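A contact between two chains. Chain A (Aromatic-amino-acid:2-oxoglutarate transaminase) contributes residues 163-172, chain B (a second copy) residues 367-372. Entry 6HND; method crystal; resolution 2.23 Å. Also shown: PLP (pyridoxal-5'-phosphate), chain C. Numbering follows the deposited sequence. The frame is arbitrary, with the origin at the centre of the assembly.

Chain A (163-172) TTGASDGLNK
Chain B 367-372: DVVNRG

Chain A runs through a loop, with Gly165(A) as N-cap, into a helix from Ala166(A). Chain B ends a helix at Val369(B) and continues as loop. No direct hydrogen bond joins the stretches; waters bridge them.

Asp367(B) (chi1 m) makes no contact across, but its O accepts from Arg371(B) NH1 at 2.9 Å. Val368(B) (t) points sideways. Its O lies 3.5 Å from Asn171(A) CG and accepts from water 3 at 2.6 Å; that water also donates weakly to Ser167(A) O.

Val369(B) (m) points away, yet its CB lies 4.0 Å from Asn171(A) ND2. The CA atoms of these residues are 6.5 Å apart. Water 4 donates to Val369(B) O (2.6 Å) and Asp168(A) OD1 (2.5 Å), and accepts from Asn171(A) ND2 (3.0 Å). Asp168(A) and Asn171(A) are both t.

Asn370(B) (phi/psi -154/87, t) leaves the helix; its CA is 6.7 Å from Asp168(A) CA. Water 1 links its OD1 (2.7 Å) to Thr164(A) OG1 (2.8 Å).

Arg371(B) (-84/56; m, t, p, chi4 78°) points toward chain A. Its NE lies 3.2 Å from Ser167(A) CB, with the guanidinium oblique. Water 5 joins Arg371(B) N to Asp168(A) OD1, 3.0 Å from each. Gly372(B) adopts 110/138, which calls for glycine.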

# COMPACT_ATOMS: atom_id res chain seq x y z
N THR A 163 3.06 -2.42 -8.15
CA THR A 163 3.25 -1.44 -7.06
C THR A 163 1.94 -0.70 -6.81
O THR A 163 0.95 -0.96 -7.55
CB THR A 163 4.38 -0.48 -7.44
OG1 THR A 163 3.89 0.28 -8.55
CG2 THR A 163 5.65 -1.22 -7.81
N THR A 164 1.94 0.20 -5.81
CA THR A 164 0.77 1.06 -5.51
C THR A 164 0.97 2.45 -6.10
O THR A 164 0.30 3.35 -5.61
CB THR A 164 0.45 1.05 -4.01
OG1 THR A 164 1.52 1.57 -3.22
CG2 THR A 164 0.11 -0.36 -3.59
N GLY A 165 1.82 2.60 -7.12
CA GLY A 165 2.09 3.87 -7.82
C GLY A 165 3.56 4.16 -7.98
O GLY A 165 4.36 3.34 -7.55
N ALA A 166 3.92 5.30 -8.59
CA ALA A 166 5.32 5.71 -8.83
C ALA A 166 6.05 5.97 -7.50
O ALA A 166 7.20 5.44 -7.33
CB ALA A 166 5.39 6.92 -9.71
N SER A 167 5.41 6.70 -6.57
CA SER A 167 6.04 6.98 -5.25
C SER A 167 6.35 5.67 -4.55
O SER A 167 7.39 5.59 -3.88
CB SER A 167 5.23 7.89 -4.39
OG SER A 167 5.18 9.21 -4.92
N ASP A 168 5.49 4.66 -4.70
CA ASP A 168 5.72 3.32 -4.10
C ASP A 168 6.93 2.63 -4.79
O ASP A 168 7.80 2.08 -4.07
CB ASP A 168 4.46 2.45 -4.15
CG ASP A 168 4.70 1.19 -3.36
OD1 ASP A 168 5.10 1.31 -2.19
OD2 ASP A 168 4.53 0.10 -3.94
N GLY A 169 6.96 2.65 -6.13
CA GLY A 169 8.09 2.13 -6.92
C GLY A 169 9.40 2.81 -6.56
O GLY A 169 10.44 2.14 -6.42
N LEU A 170 9.36 4.12 -6.40
CA LEU A 170 10.55 4.93 -6.05
C LEU A 170 11.06 4.52 -4.66
O LEU A 170 12.30 4.46 -4.47
CB LEU A 170 10.15 6.41 -6.08
CG LEU A 170 9.96 7.05 -7.44
CD1 LEU A 170 9.63 8.55 -7.26
CD2 LEU A 170 11.19 6.89 -8.31
N ASN A 171 10.17 4.32 -3.70
CA ASN A 171 10.57 3.92 -2.32
C ASN A 171 11.20 2.53 -2.40
O ASN A 171 12.29 2.37 -1.82
CB ASN A 171 9.42 3.92 -1.31
CG ASN A 171 9.91 3.56 0.07
OD1 ASN A 171 10.76 4.26 0.62
ND2 ASN A 171 9.37 2.49 0.63
N LYS A 172 10.59 1.62 -3.16
CA LYS A 172 11.12 0.25 -3.38
C LYS A 172 12.55 0.35 -3.95
O LYS A 172 13.45 -0.43 -3.52
CB LYS A 172 10.21 -0.52 -4.33
CG LYS A 172 8.93 -1.05 -3.70
CD LYS A 172 7.84 -1.33 -4.73
CE LYS A 172 6.87 -2.44 -4.35
NZ LYS A 172 6.05 -2.12 -3.15
N ASP B 367 3.48 8.27 4.50
CA ASP B 367 3.97 9.19 3.46
C ASP B 367 5.29 8.66 2.88
O ASP B 367 5.62 9.01 1.76
CB ASP B 367 4.14 10.60 4.03
CG ASP B 367 2.88 11.46 4.05
OD1 ASP B 367 1.89 11.14 3.33
OD2 ASP B 367 2.91 12.46 4.81
N VAL B 368 6.04 7.84 3.62
CA VAL B 368 7.30 7.24 3.11
C VAL B 368 7.03 5.92 2.38
O VAL B 368 7.41 5.82 1.18
CB VAL B 368 8.31 7.07 4.26
CG1 VAL B 368 9.63 6.51 3.73
CG2 VAL B 368 8.53 8.38 5.01
N VAL B 369 6.40 4.95 3.05
CA VAL B 369 6.45 3.52 2.66
C VAL B 369 5.12 3.00 2.10
O VAL B 369 5.15 1.91 1.49
CB VAL B 369 6.91 2.63 3.83
CG1 VAL B 369 8.18 3.14 4.49
CG2 VAL B 369 5.81 2.42 4.86
N ASN B 370 3.98 3.68 2.33
CA ASN B 370 2.66 3.21 1.82
C ASN B 370 1.73 4.41 1.67
O ASN B 370 0.96 4.69 2.62
CB ASN B 370 2.07 2.11 2.72
CG ASN B 370 0.84 1.46 2.14
OD1 ASN B 370 0.39 1.89 1.08
ND2 ASN B 370 0.27 0.47 2.82
N ARG B 371 1.78 5.07 0.51
CA ARG B 371 1.13 6.40 0.26
C ARG B 371 -0.35 6.23 -0.13
O ARG B 371 -0.77 6.72 -1.19
CB ARG B 371 1.93 7.19 -0.77
CG ARG B 371 3.25 7.68 -0.21
CD ARG B 371 4.21 8.12 -1.30
NE ARG B 371 3.78 9.35 -1.98
CZ ARG B 371 3.92 10.58 -1.50
NH1 ARG B 371 4.44 10.76 -0.30
NH2 ARG B 371 3.49 11.61 -2.19
N GLY B 372 -1.13 5.56 0.72
CA GLY B 372 -2.59 5.52 0.61
C GLY B 372 -3.11 4.16 0.20
O GLY B 372 -2.52 3.50 -0.71
N1 PLP C . 7.33 11.06 -9.99
C2 PLP C . 6.99 12.09 -10.76
C2A PLP C . 8.07 12.71 -11.59
C3 PLP C . 5.65 12.52 -10.85
O3 PLP C . 5.35 13.55 -11.69
C4 PLP C . 4.66 11.88 -10.06
C4A PLP C . 3.25 12.30 -10.22
C5 PLP C . 5.07 10.80 -9.23
C6 PLP C . 6.40 10.47 -9.22
C5A PLP C . 4.16 10.05 -8.28
O4P PLP C . 3.11 9.27 -8.93
P PLP C . 2.12 8.29 -8.10
O1P PLP C . 1.77 7.18 -9.09
O2P PLP C . 0.92 9.12 -7.73
O3P PLP C . 2.88 7.85 -6.85
O HOH W 1 0.30 3.19 -1.24
O HOH W 2 0.66 4.90 -3.41
O HOH W 3 6.45 5.44 -1.16
O HOH W 4 6.84 1.13 -0.34
O HOH W 5 3.87 3.91 -1.23